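Beta-1,4-mannanase (PDB 3VUP) probably hydrolyses the beta-1,4-linked backbone of mannan in the digestive fluid of the sea hare Aplysia kurodai. Local coordinates at residues F32-Q38 / D91-L95; E162-M167 / G187-A191; E293-Q297 / R327-Q331; Y102-V106 / I347-L351. One frame throughout, in Å; residues are numbered along the deposited sequence.

Interaction 1: residues F32-Q38 / D91-L95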
loop_
_atom_site.group_PDB
_atom_site.type_symbol
_atom_site.label_atom_id
_atom_site.label_comp_id
_atom_site.label_asym_id
_atom_site.label_seq_id
_atom_site.Cartn_x
_atom_site.Cartn_y
_atom_site.Cartn_z
ATOM N N PHE A 32 -0.493 -2.189 16.583
ATOM C CA PHE A 32 0.874 -1.719 16.788
ATOM C C PHE A 32 0.927 -0.562 17.759
ATOM O O PHE A 32 0.049 0.291 17.757
ATOM C CB PHE A 32 1.510 -1.336 15.451
ATOM C CG PHE A 32 1.682 -2.509 14.554
ATOM C CD1 PHE A 32 2.765 -3.356 14.719
ATOM C CD2 PHE A 32 0.715 -2.833 13.617
ATOM C CE1 PHE A 32 2.903 -4.479 13.945
ATOM C CE2 PHE A 32 0.847 -3.965 12.839
ATOM C CZ PHE A 32 1.947 -4.782 12.998
ATOM N N GLY A 33 1.969 -0.536 18.582
ATOM C CA GLY A 33 2.151 0.544 19.533
ATOM C C GLY A 33 1.327 0.324 20.784
ATOM O O GLY A 33 0.389 -0.470 20.786
ATOM N N ASP A 34 1.683 1.028 21.853
ATOM C CA ASP A 34 0.965 0.943 23.122
ATOM C C ASP A 34 0.696 -0.499 23.576
ATOM O O ASP A 34 -0.377 -0.812 24.107
ATOM C CB ASP A 34 -0.327 1.771 23.068
ATOM C CG ASP A 34 -0.060 3.268 22.948
ATOM O OD1 ASP A 34 1.114 3.685 23.070
ATOM O OD2 ASP A 34 -1.030 4.035 22.750
ATOM N N GLY A 35 1.686 -1.365 23.364
ATOM C CA GLY A 35 1.623 -2.748 23.809
ATOM C C GLY A 35 0.755 -3.664 22.964
ATOM O O GLY A 35 0.577 -4.833 23.299
ATOM N N GLN A 36 0.229 -3.152 21.859
ATOM C CA GLN A 36 -0.786 -3.876 21.105
ATOM C C GLN A 36 -0.235 -5.009 20.244
ATOM O O GLN A 36 -0.931 -5.991 19.982
ATOM C CB GLN A 36 -1.598 -2.899 20.251
ATOM C CG GLN A 36 -2.379 -1.923 21.114
ATOM C CD GLN A 36 -3.027 -0.779 20.349
ATOM O OE1 GLN A 36 -4.160 -0.414 20.639
ATOM N NE2 GLN A 36 -2.310 -0.194 19.393
ATOM N N TRP A 37 1.006 -4.870 19.790
ATOM C CA TRP A 37 1.604 -5.909 18.960
ATOM C C TRP A 37 1.809 -7.198 19.744
ATOM O O TRP A 37 1.430 -8.279 19.288
ATOM C CB TRP A 37 2.909 -5.433 18.319
ATOM C CG TRP A 37 3.766 -6.559 17.829
ATOM C CD1 TRP A 37 4.913 -7.013 18.407
ATOM C CD2 TRP A 37 3.539 -7.393 16.680
ATOM N NE1 TRP A 37 5.419 -8.068 17.697
ATOM C CE2 TRP A 37 4.600 -8.322 16.629
ATOM C CE3 TRP A 37 2.551 -7.440 15.691
ATOM C CZ2 TRP A 37 4.701 -9.286 15.630
ATOM C CZ3 TRP A 37 2.657 -8.403 14.696
ATOM C CH2 TRP A 37 3.722 -9.312 14.677
ATOM N N GLN A 38 2.389 -7.094 20.932
ATOM C CA GLN A 38 2.602 -8.301 21.716
ATOM C C GLN A 38 1.271 -8.963 22.089
ATOM O O GLN A 38 1.199 -10.186 22.207
ATOM C CB GLN A 38 3.470 -8.025 22.946
ATOM C CG GLN A 38 4.919 -7.672 22.620
ATOM C CD GLN A 38 5.670 -8.778 21.887
ATOM O OE1 GLN A 38 5.337 -9.962 21.999
ATOM N NE2 GLN A 38 6.697 -8.392 21.138
ATOM N N ASP A 91 7.872 -2.933 18.316
ATOM C CA ASP A 91 6.800 -3.664 17.655
ATOM C C ASP A 91 7.075 -3.802 16.162
ATOM O O ASP A 91 6.906 -4.879 15.583
ATOM C CB ASP A 91 5.459 -2.952 17.843
ATOM C CG ASP A 91 4.982 -2.936 19.289
ATOM O OD1 ASP A 91 5.461 -3.748 20.118
ATOM O OD2 ASP A 91 4.097 -2.100 19.582
ATOM N N MET A 92 7.494 -2.710 15.536
ATOM C CA MET A 92 7.746 -2.743 14.103
ATOM C C MET A 92 8.942 -3.641 13.779
ATOM O O MET A 92 8.909 -4.400 12.805
ATOM C CB MET A 92 7.929 -1.330 13.550
ATOM C CG MET A 92 6.662 -0.468 13.647
ATOM S SD MET A 92 5.233 -1.133 12.749
ATOM C CE MET A 92 5.801 -1.027 11.051
ATOM N N LYS A 93 9.980 -3.593 14.610
ATOM C CA LYS A 93 11.116 -4.482 14.417
ATOM C C LYS A 93 10.711 -5.941 14.606
ATOM O O LYS A 93 11.095 -6.800 13.818
ATOM C CB LYS A 93 12.278 -4.117 15.345
ATOM C CG LYS A 93 13.391 -5.167 15.335
ATOM C CD LYS A 93 14.764 -4.591 15.622
ATOM C CE LYS A 93 15.850 -5.595 15.247
ATOM N NZ LYS A 93 15.664 -6.917 15.915
ATOM N N ASP A 94 9.924 -6.217 15.642
ATOM C CA ASP A 94 9.510 -7.585 15.907
ATOM C C ASP A 94 8.590 -8.130 14.818
ATOM O O ASP A 94 8.650 -9.317 14.484
ATOM C CB ASP A 94 8.858 -7.704 17.283
ATOM C CG ASP A 94 8.831 -9.130 17.783
ATOM O OD1 ASP A 94 9.890 -9.793 17.755
ATOM O OD2 ASP A 94 7.751 -9.597 18.193
ATOM N N LEU A 95 7.733 -7.271 14.275
ATOM C CA LEU A 95 6.917 -7.642 13.128
ATOM C C LEU A 95 7.811 -8.162 12.008
ATOM O O LEU A 95 7.572 -9.230 11.443
ATOM C CB LEU A 95 6.126 -6.430 12.634
ATOM C CG LEU A 95 5.515 -6.546 11.233
ATOM C CD1 LEU A 95 4.442 -7.627 11.155
ATOM C CD2 LEU A 95 4.961 -5.197 10.814
HETATM O O HOH W 1 3.454 -4.561 21.844
HETATM O O HOH W 2 7.360 -5.589 20.910
#
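Two acids one helical turn apart, D91 and D94, fasten helix 88-101 to the loop and helix start at F32-Q38. D91, pointing toward F32-Q38, accepts the G33 amide (N to OD2, 2.8 Å), while T87 also binds OD2. D91 OD1 receives two waters: water 1 (2.8 Å) takes the Q38 amide (N to water 1, 2.9 Å) and water 2 (2.8 Å) takes Q38 NE2 (2.9 Å). The side chain thus holds the start of the type I' turn G33-Q36 directly and, through water, Q38 in the first turn of the helix that follows, whose N-cap is G35. One residue on, M92 makes a Met-aromatic contact, its SD 4.4 Å from the centroid of the F32 ring and oblique to it. D94 takes the indole of W37 almost linearly (NE1 to OD2, 2.8 Å, 174°), with a weak bond from Q38 NE2 to the same OD2 (3.4 Å). L95 fills the space between the aromatics: CD2 lies 3.7 Å from F32 CZ, CD1 4.0 Å from W37 CH2, and CB sits over the indole face. The contact joins helices 36-53 and 88-101 outside the barrel, where F32 and L95 rest on L61 of strand 58-65 and M92 reaches I144 of helix 130-147.

Interaction 2: residues E162-M167 / G187-A191; sequences EPEGMM and GAGWA
Backbone carbonyls can fold one long loop back on itself, here between strand 157-161 and helix 197-214, when glycines let the chains come close. E162 begins with left-handed backbone angles (51/64); its side chain (chi1 m, chi2 t) brings OE1 to 3.5 Å from W190 CZ2, while OE2 bonds H262 and a bound Tris molecule. It is probably the acid/base glutamate of clan GH-A barrels. A 3-10 turn, 163-165, follows. E164 O accepts G189 N at 2.7 Å, and its carboxylate turns away to S229, Y240 and W225. G165 lays its CA 3.3 Å from the centroid of the six-membered ring of W190 (chi1 p, chi2 89°), a CH-pi contact over the face, and G165 O accepts A191 N at 2.9 Å. M166 CG meets A191 CB at 3.9 Å, with M166 and G189 CA atoms 4.5 Å apart. M167 O lies 3.3 Å from G189 CA. The partner is a type II turn, G187-W190, with G189 at 90/13. Main-chain atoms supply both hydrogen bonds, and the chains approach so closely that a CB on G165 would crowd the indole and one on G189 would strike M167 O.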
loop_
_atom_site.group_PDB
_atom_site.type_symbol
_atom_site.label_atom_id
_atom_site.label_comp_id
_atom_site.label_asym_id
_atom_site.label_seq_id
_atom_site.Cartn_x
_atom_site.Cartn_y
_atom_site.Cartn_z
ATOM N N GLU A 162 -5.927 3.801 -0.673
ATOM C CA GLU A 162 -7.048 4.403 -1.399
ATOM C C GLU A 162 -7.330 5.873 -1.053
ATOM O O GLU A 162 -8.409 6.202 -0.553
ATOM C CB GLU A 162 -8.302 3.541 -1.222
ATOM C CG GLU A 162 -8.033 2.107 -1.687
ATOM C CD GLU A 162 -9.259 1.214 -1.777
ATOM O OE1 GLU A 162 -10.337 1.582 -1.253
ATOM O OE2 GLU A 162 -9.129 0.114 -2.377
ATOM N N PRO A 163 -6.374 6.771 -1.356
ATOM C CA PRO A 163 -6.619 8.209 -1.160
ATOM C C PRO A 163 -7.935 8.645 -1.812
ATOM O O PRO A 163 -8.598 9.567 -1.332
ATOM C CB PRO A 163 -5.438 8.867 -1.884
ATOM C CG PRO A 163 -4.376 7.812 -1.944
ATOM C CD PRO A 163 -5.087 6.505 -2.024
ATOM N N GLU A 164 -8.307 7.971 -2.895
ATOM C CA GLU A 164 -9.469 8.354 -3.684
ATOM C C GLU A 164 -10.791 8.247 -2.939
ATOM O O GLU A 164 -11.784 8.824 -3.372
ATOM C CB GLU A 164 -9.512 7.559 -4.986
ATOM C CG GLU A 164 -8.244 7.706 -5.812
ATOM C CD GLU A 164 -7.131 6.724 -5.443
ATOM O OE1 GLU A 164 -7.353 5.805 -4.618
ATOM O OE2 GLU A 164 -6.024 6.883 -6.014
ATOM N N GLY A 165 -10.819 7.536 -1.818
ATOM C CA GLY A 165 -12.029 7.484 -1.018
ATOM C C GLY A 165 -12.525 8.847 -0.576
ATOM O O GLY A 165 -13.726 9.050 -0.409
ATOM N N MET A 166 -11.603 9.785 -0.388
ATOM C CA MET A 166 -11.977 11.120 0.064
ATOM C C MET A 166 -11.494 12.254 -0.837
ATOM O O MET A 166 -11.534 13.416 -0.444
ATOM C CB MET A 166 -11.524 11.338 1.509
ATOM C CG MET A 166 -12.295 10.473 2.511
ATOM S SD MET A 166 -12.012 10.852 4.253
ATOM C CE MET A 166 -10.393 10.146 4.478
ATOM N N MET A 167 -11.077 11.936 -2.057
ATOM C CA MET A 167 -10.716 12.985 -3.005
ATOM C C MET A 167 -11.960 13.558 -3.671
ATOM O O MET A 167 -12.896 12.819 -3.986
ATOM C CB MET A 167 -9.766 12.455 -4.078
ATOM C CG MET A 167 -8.450 11.899 -3.557
ATOM S SD MET A 167 -7.545 12.942 -2.392
ATOM C CE MET A 167 -7.141 14.357 -3.420
ATOM N N GLY A 187 -16.766 7.041 -9.040
ATOM C CA GLY A 187 -16.954 6.504 -7.710
ATOM C C GLY A 187 -15.978 7.078 -6.701
ATOM O O GLY A 187 -16.211 6.952 -5.502
ATOM N N ALA A 188 -14.895 7.697 -7.172
ATOM C CA ALA A 188 -13.979 8.377 -6.264
ATOM C C ALA A 188 -14.753 9.357 -5.390
ATOM O O ALA A 188 -15.712 9.987 -5.856
ATOM C CB ALA A 188 -12.895 9.100 -7.047
ATOM N N GLY A 189 -14.336 9.466 -4.131
ATOM C CA GLY A 189 -14.990 10.343 -3.180
ATOM C C GLY A 189 -16.122 9.708 -2.391
ATOM O O GLY A 189 -16.864 10.407 -1.698
ATOM N N TRP A 190 -16.231 8.385 -2.449
ATOM C CA TRP A 190 -17.363 7.694 -1.837
ATOM C C TRP A 190 -17.496 7.933 -0.348
ATOM O O TRP A 190 -18.609 7.943 0.175
ATOM C CB TRP A 190 -17.304 6.189 -2.094
ATOM C CG TRP A 190 -16.121 5.493 -1.459
ATOM C CD1 TRP A 190 -16.066 4.954 -0.204
ATOM C CD2 TRP A 190 -14.835 5.252 -2.056
ATOM N NE1 TRP A 190 -14.826 4.398 0.019
ATOM C CE2 TRP A 190 -14.052 4.566 -1.099
ATOM C CE3 TRP A 190 -14.271 5.546 -3.302
ATOM C CZ2 TRP A 190 -12.739 4.169 -1.349
ATOM C CZ3 TRP A 190 -12.962 5.155 -3.544
ATOM C CH2 TRP A 190 -12.212 4.478 -2.570
ATOM N N ALA A 191 -16.368 8.106 0.334
ATOM C CA ALA A 191 -16.389 8.304 1.778
ATOM C C ALA A 191 -16.637 9.772 2.136
ATOM O O ALA A 191 -16.828 10.108 3.306
ATOM C CB ALA A 191 -15.090 7.789 2.403
#

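Interaction 3: residues E293-Q297 / R327-Q331; sequences EFWEQ and RGDNQ. With SO4 (sulfate ion), chain F.
A sulfate ion, probably from the crystallisation liquor, sits between loop 293-297 and helix segment 327-331, so that much of the polar bonding here passes through an anion. Its O1 takes R327 NE at 2.6 Å, its O4 takes Q297 N at 2.8 Å, its O3 takes N330 ND2 at 3.1 Å and its O2 takes Q331 NE2 at 3.3 Å; E296 N adds a weak bond to O2 (3.4 Å). Such a pocket of arginine, amides and backbone NH groups is a common way to hold an oxyanion. Direct bonds flank it: N330 ND2 gives to E296 OE2 (3.0 Å, 171°), which also accepts I304 N, and R327 NH2 gives weakly to Q297 OE1 (2.8 Å). The backbone runs extended through W295 (-158/163) and turns into a 3-10 segment at E296; the helix is kinked at 329-330, and the closest CA pair, W295 and Q331, is 7.8 Å apart. W295 (chi1 p, chi2 0°) turns one indole face to the R327 guanidinium, with CE3 3.6 Å from NE, and its CB lies 3.6 Å from Q331 NE2. R327 has chi1 at -33°, between wells, then m, m; E296 is t at chi1 and chi2, Q297 p then t, and N330 t. The loop leaves strand 289-293 at E293, probably the nucleophile position of clan GH-A, and W295 meets W322 of strand 318-322 edge-to-face; Q331, bonded to S321 and W322, ties helix 324-338 to that same strand.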
loop_
_atom_site.group_PDB
_atom_site.type_symbol
_atom_site.label_atom_id
_atom_site.label_comp_id
_atom_site.label_asym_id
_atom_site.label_seq_id
_atom_site.Cartn_x
_atom_site.Cartn_y
_atom_site.Cartn_z
ATOM N N GLU A 293 -4.892 -5.535 -4.279
ATOM C CA GLU A 293 -6.117 -6.042 -3.647
ATOM C C GLU A 293 -7.023 -6.604 -4.718
ATOM O O GLU A 293 -7.162 -6.000 -5.781
ATOM C CB GLU A 293 -6.920 -4.949 -2.943
ATOM C CG GLU A 293 -6.341 -4.366 -1.677
ATOM C CD GLU A 293 -7.288 -3.386 -1.007
ATOM O OE1 GLU A 293 -8.503 -3.388 -1.336
ATOM O OE2 GLU A 293 -6.811 -2.621 -0.138
ATOM N N PHE A 294 -7.669 -7.724 -4.394
ATOM C CA PHE A 294 -8.726 -8.326 -5.191
ATOM C C PHE A 294 -9.272 -9.503 -4.399
ATOM O O PHE A 294 -8.596 -10.006 -3.494
ATOM C CB PHE A 294 -8.211 -8.811 -6.557
ATOM C CG PHE A 294 -7.116 -9.853 -6.482
ATOM C CD1 PHE A 294 -7.407 -11.212 -6.511
ATOM C CD2 PHE A 294 -5.787 -9.465 -6.412
ATOM C CE1 PHE A 294 -6.398 -12.156 -6.461
ATOM C CE2 PHE A 294 -4.769 -10.404 -6.366
ATOM C CZ PHE A 294 -5.076 -11.757 -6.392
ATOM N N TRP A 295 -10.482 -9.944 -4.732
ATOM C CA TRP A 295 -11.012 -11.175 -4.159
ATOM C C TRP A 295 -12.101 -11.760 -5.040
ATOM O O TRP A 295 -12.654 -11.078 -5.902
ATOM C CB TRP A 295 -11.480 -11.027 -2.706
ATOM C CG TRP A 295 -12.576 -10.038 -2.421
ATOM C CD1 TRP A 295 -13.247 -9.227 -3.296
ATOM C CD2 TRP A 295 -13.121 -9.778 -1.131
ATOM N NE1 TRP A 295 -14.166 -8.459 -2.610
ATOM C CE2 TRP A 295 -14.093 -8.774 -1.277
ATOM C CE3 TRP A 295 -12.848 -10.276 0.142
ATOM C CZ2 TRP A 295 -14.825 -8.286 -0.193
ATOM C CZ3 TRP A 295 -13.566 -9.793 1.213
ATOM C CH2 TRP A 295 -14.538 -8.800 1.043
ATOM N N GLU A 296 -12.411 -13.031 -4.817
ATOM C CA GLU A 296 -13.294 -13.752 -5.717
ATOM C C GLU A 296 -14.725 -13.216 -5.717
ATOM O O GLU A 296 -15.378 -13.190 -6.762
ATOM C CB GLU A 296 -13.272 -15.247 -5.383
ATOM C CG GLU A 296 -14.090 -16.107 -6.336
ATOM C CD GLU A 296 -13.938 -17.609 -6.107
ATOM O OE1 GLU A 296 -14.935 -18.330 -6.287
ATOM O OE2 GLU A 296 -12.831 -18.094 -5.810
ATOM N N GLN A 297 -15.217 -12.773 -4.564
ATOM C CA GLN A 297 -16.604 -12.324 -4.514
ATOM C C GLN A 297 -16.860 -11.100 -5.401
ATOM O O GLN A 297 -17.997 -10.855 -5.798
ATOM C CB GLN A 297 -17.080 -12.061 -3.088
ATOM C CG GLN A 297 -16.468 -10.867 -2.416
ATOM C CD GLN A 297 -17.333 -10.398 -1.275
ATOM O OE1 GLN A 297 -17.498 -11.111 -0.282
ATOM N NE2 GLN A 297 -17.919 -9.210 -1.419
ATOM N N ARG A 327 -10.586 -14.727 4.559
ATOM C CA ARG A 327 -10.778 -15.355 3.258
ATOM C C ARG A 327 -9.594 -16.228 2.844
ATOM O O ARG A 327 -9.529 -16.695 1.708
ATOM C CB ARG A 327 -11.032 -14.285 2.188
ATOM C CG ARG A 327 -11.787 -13.046 2.684
ATOM C CD ARG A 327 -13.296 -13.265 2.864
ATOM N NE ARG A 327 -13.991 -13.401 1.581
ATOM C CZ ARG A 327 -15.281 -13.138 1.384
ATOM N NH1 ARG A 327 -16.032 -12.703 2.385
ATOM N NH2 ARG A 327 -15.824 -13.299 0.182
ATOM N N GLY A 328 -8.662 -16.448 3.767
ATOM C CA GLY A 328 -7.465 -17.206 3.464
ATOM C C GLY A 328 -7.695 -18.641 3.032
ATOM O O GLY A 328 -6.909 -19.166 2.244
ATOM N N ASP A 329 -8.746 -19.285 3.547
ATOM C CA ASP A 329 -9.086 -20.658 3.144
ATOM C C ASP A 329 -9.140 -20.739 1.626
ATOM O O ASP A 329 -8.558 -21.631 1.006
ATOM C CB ASP A 329 -10.467 -21.081 3.685
ATOM C CG ASP A 329 -10.419 -21.701 5.077
ATOM O OD1 ASP A 329 -9.332 -21.761 5.681
ATOM O OD2 ASP A 329 -11.491 -22.123 5.574
ATOM N N ASN A 330 -9.864 -19.801 1.033
ATOM C CA ASN A 330 -10.018 -19.790 -0.405
ATOM C C ASN A 330 -8.785 -19.225 -1.095
ATOM O O ASN A 330 -8.291 -19.780 -2.078
ATOM C CB ASN A 330 -11.257 -18.986 -0.797
ATOM C CG ASN A 330 -11.644 -19.193 -2.246
ATOM O OD1 ASN A 330 -11.689 -20.327 -2.724
ATOM N ND2 ASN A 330 -11.903 -18.095 -2.960
ATOM N N GLN A 331 -8.287 -18.106 -0.589
ATOM C CA GLN A 331 -7.243 -17.383 -1.300
ATOM C C GLN A 331 -5.922 -18.140 -1.357
ATOM O O GLN A 331 -5.192 -18.041 -2.344
ATOM C CB GLN A 331 -7.076 -15.971 -0.732
ATOM C CG GLN A 331 -8.324 -15.138 -0.967
ATOM C CD GLN A 331 -8.273 -13.769 -0.329
ATOM O OE1 GLN A 331 -7.295 -13.395 0.320
ATOM N NE2 GLN A 331 -9.336 -13.005 -0.522
HETATM S S SO4 F . -12.827 -14.601 -1.705
HETATM O O1 SO4 F . -12.552 -13.724 -0.594
HETATM O O2 SO4 F . -11.505 -14.857 -2.125
HETATM O O3 SO4 F . -13.221 -15.920 -1.254
HETATM O O4 SO4 F . -13.921 -14.025 -2.472
#

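Interaction 4: residues Y102-V106 / I347-L351; sequences YNILV and IPISL
L105 lies against I349, its CG 3.7 Å from CD1 of the isoleucine, and approaches L351 more loosely (CD2 to CD2, 4.3 Å). I349 adopts chi1 p and chi2 t with CA-to-CB toward 102-106; L105 and L351 both take m then t. From P348 onward the second segment is extended without being a regular strand, at -132/162 for I349 and -134/119 for S350, and its closest CA pair with 102-106 is N103 and L351 at 5.5 Å. N103 supplies the polar half of the contact. At 53/47 it is the C-prime residue of a Schellman motif, in which I104 N bonds A99 O and N103 N bonds K100 O, so helix 88-101 stops here and the chain swings into barrel strand 105-112. With chi1 m, its OD1 accepts L351 N at 2.9 Å and 169°. Water 3 bridges its ND2 (3.2 Å) to I349 O (2.9 Å), to which it donates. The helix terminus of a beta-alpha-beta unit in this (beta/alpha)8 barrel is thereby joined to the C-terminal residue of the protein, 248 positions after N103. Nearby, I104 O lies 3.8 Å from L351 CD1 and has no polar partner in the model. I349 also touches V16 and N57, L351 reaches K100 and A153, and N57 makes a hydrogen bond to I347 O.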
loop_
_atom_site.group_PDB
_atom_site.type_symbol
_atom_site.label_atom_id
_atom_site.label_comp_id
_atom_site.label_asym_id
_atom_site.label_seq_id
_atom_site.Cartn_x
_atom_site.Cartn_y
_atom_site.Cartn_z
ATOM N N TYR A 102 9.448 -16.587 8.496
ATOM C CA TYR A 102 8.566 -17.262 7.558
ATOM C C TYR A 102 8.833 -16.881 6.105
ATOM O O TYR A 102 8.026 -17.182 5.228
ATOM C CB TYR A 102 7.103 -16.995 7.933
ATOM C CG TYR A 102 6.795 -17.502 9.317
ATOM C CD1 TYR A 102 6.591 -18.853 9.546
ATOM C CD2 TYR A 102 6.760 -16.637 10.401
ATOM C CE1 TYR A 102 6.342 -19.327 10.816
ATOM C CE2 TYR A 102 6.506 -17.095 11.671
ATOM C CZ TYR A 102 6.296 -18.441 11.874
ATOM O OH TYR A 102 6.046 -18.918 13.143
ATOM N N ASN A 103 9.966 -16.229 5.852
ATOM C CA ASN A 103 10.316 -15.828 4.491
ATOM C C ASN A 103 9.200 -15.024 3.820
ATOM O O ASN A 103 8.825 -15.270 2.666
ATOM C CB ASN A 103 10.712 -17.043 3.655
ATOM C CG ASN A 103 12.052 -17.606 4.062
ATOM O OD1 ASN A 103 12.917 -16.878 4.541
ATOM N ND2 ASN A 103 12.239 -18.905 3.865
ATOM N N ILE A 104 8.681 -14.049 4.558
ATOM C CA ILE A 104 7.648 -13.160 4.051
ATOM C C ILE A 104 8.149 -11.718 4.049
ATOM O O ILE A 104 8.609 -11.202 5.065
ATOM C CB ILE A 104 6.363 -13.234 4.909
ATOM C CG1 ILE A 104 5.786 -14.649 4.924
ATOM C CG2 ILE A 104 5.330 -12.215 4.429
ATOM C CD1 ILE A 104 5.330 -15.159 3.585
ATOM N N LEU A 105 8.047 -11.080 2.889
ATOM C CA LEU A 105 8.275 -9.649 2.742
ATOM C C LEU A 105 7.040 -8.874 3.190
ATOM O O LEU A 105 5.919 -9.188 2.790
ATOM C CB LEU A 105 8.569 -9.316 1.286
ATOM C CG LEU A 105 9.879 -9.868 0.726
ATOM C CD1 LEU A 105 9.845 -9.847 -0.792
ATOM C CD2 LEU A 105 11.062 -9.069 1.245
ATOM N N VAL A 106 7.265 -7.866 4.022
ATOM C CA VAL A 106 6.190 -7.102 4.634
ATOM C C VAL A 106 6.024 -5.747 3.965
ATOM O O VAL A 106 7.014 -5.058 3.687
ATOM C CB VAL A 106 6.476 -6.902 6.128
ATOM C CG1 VAL A 106 5.356 -6.147 6.803
ATOM C CG2 VAL A 106 6.659 -8.222 6.781
ATOM N N ILE A 347 8.856 -17.004 -7.199
ATOM C CA ILE A 347 8.107 -16.676 -5.994
ATOM C C ILE A 347 8.797 -17.077 -4.678
ATOM O O ILE A 347 8.888 -16.250 -3.779
ATOM C CB ILE A 347 6.631 -17.148 -6.102
ATOM C CG1 ILE A 347 5.898 -16.294 -7.148
ATOM C CG2 ILE A 347 5.942 -17.081 -4.752
ATOM C CD1 ILE A 347 4.554 -16.830 -7.569
ATOM N N PRO A 348 9.312 -18.319 -4.562
ATOM C CA PRO A 348 9.951 -18.666 -3.286
ATOM C C PRO A 348 11.154 -17.782 -2.995
ATOM O O PRO A 348 11.953 -17.488 -3.891
ATOM C CB PRO A 348 10.399 -20.114 -3.508
ATOM C CG PRO A 348 9.439 -20.642 -4.512
ATOM C CD PRO A 348 9.176 -19.494 -5.439
ATOM N N ILE A 349 11.269 -17.360 -1.744
ATOM C CA ILE A 349 12.372 -16.518 -1.315
ATOM C C ILE A 349 12.978 -17.058 -0.034
ATOM O O ILE A 349 12.376 -17.871 0.673
ATOM C CB ILE A 349 11.940 -15.043 -1.099
ATOM C CG1 ILE A 349 10.917 -14.922 0.031
ATOM C CG2 ILE A 349 11.410 -14.441 -2.400
ATOM C CD1 ILE A 349 10.601 -13.488 0.403
ATOM N N SER A 350 14.191 -16.603 0.242
ATOM C CA SER A 350 14.896 -16.976 1.453
ATOM C C SER A 350 15.479 -15.713 2.068
ATOM O O SER A 350 16.301 -15.035 1.447
ATOM C CB SER A 350 16.005 -17.973 1.125
ATOM O OG SER A 350 16.667 -18.417 2.296
ATOM N N LEU A 351 15.048 -15.397 3.284
ATOM C CA LEU A 351 15.497 -14.195 3.966
ATOM C C LEU A 351 16.435 -14.531 5.111
ATOM O O LEU A 351 17.354 -13.766 5.408
ATOM C CB LEU A 351 14.295 -13.416 4.497
ATOM C CG LEU A 351 13.293 -12.968 3.437
ATOM C CD1 LEU A 351 12.111 -12.268 4.084
ATOM C CD2 LEU A 351 13.962 -12.075 2.405
ATOM O OXT LEU A 351 16.286 -15.575 5.754
HETATM O O HOH W 3 10.598 -20.052 1.344
#

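All four contacts hang on one eight-stranded parallel barrel. Interactions 1, 2 and 3 come in series along the chain, and interaction 4 closes a long loop within which 2 and 3 are nested. Interactions 2 and 3 follow the C-terminal ends of strands 157-161 and 289-293; although their centres are 23 Å apart they touch where E162 OE2 and E293 OE1 lie 3.7 Å apart, consistent with a shared active-site floor. Interaction 4 stands at the opposite end, where strand 105-112 starts, its centre 33 Å from that of interaction 2. Interaction 1 lies among the outer helices and meets interaction 4 through L95 CD2 and V106 CG1 (4.1 Å), since helix 88-101 leads into that strand.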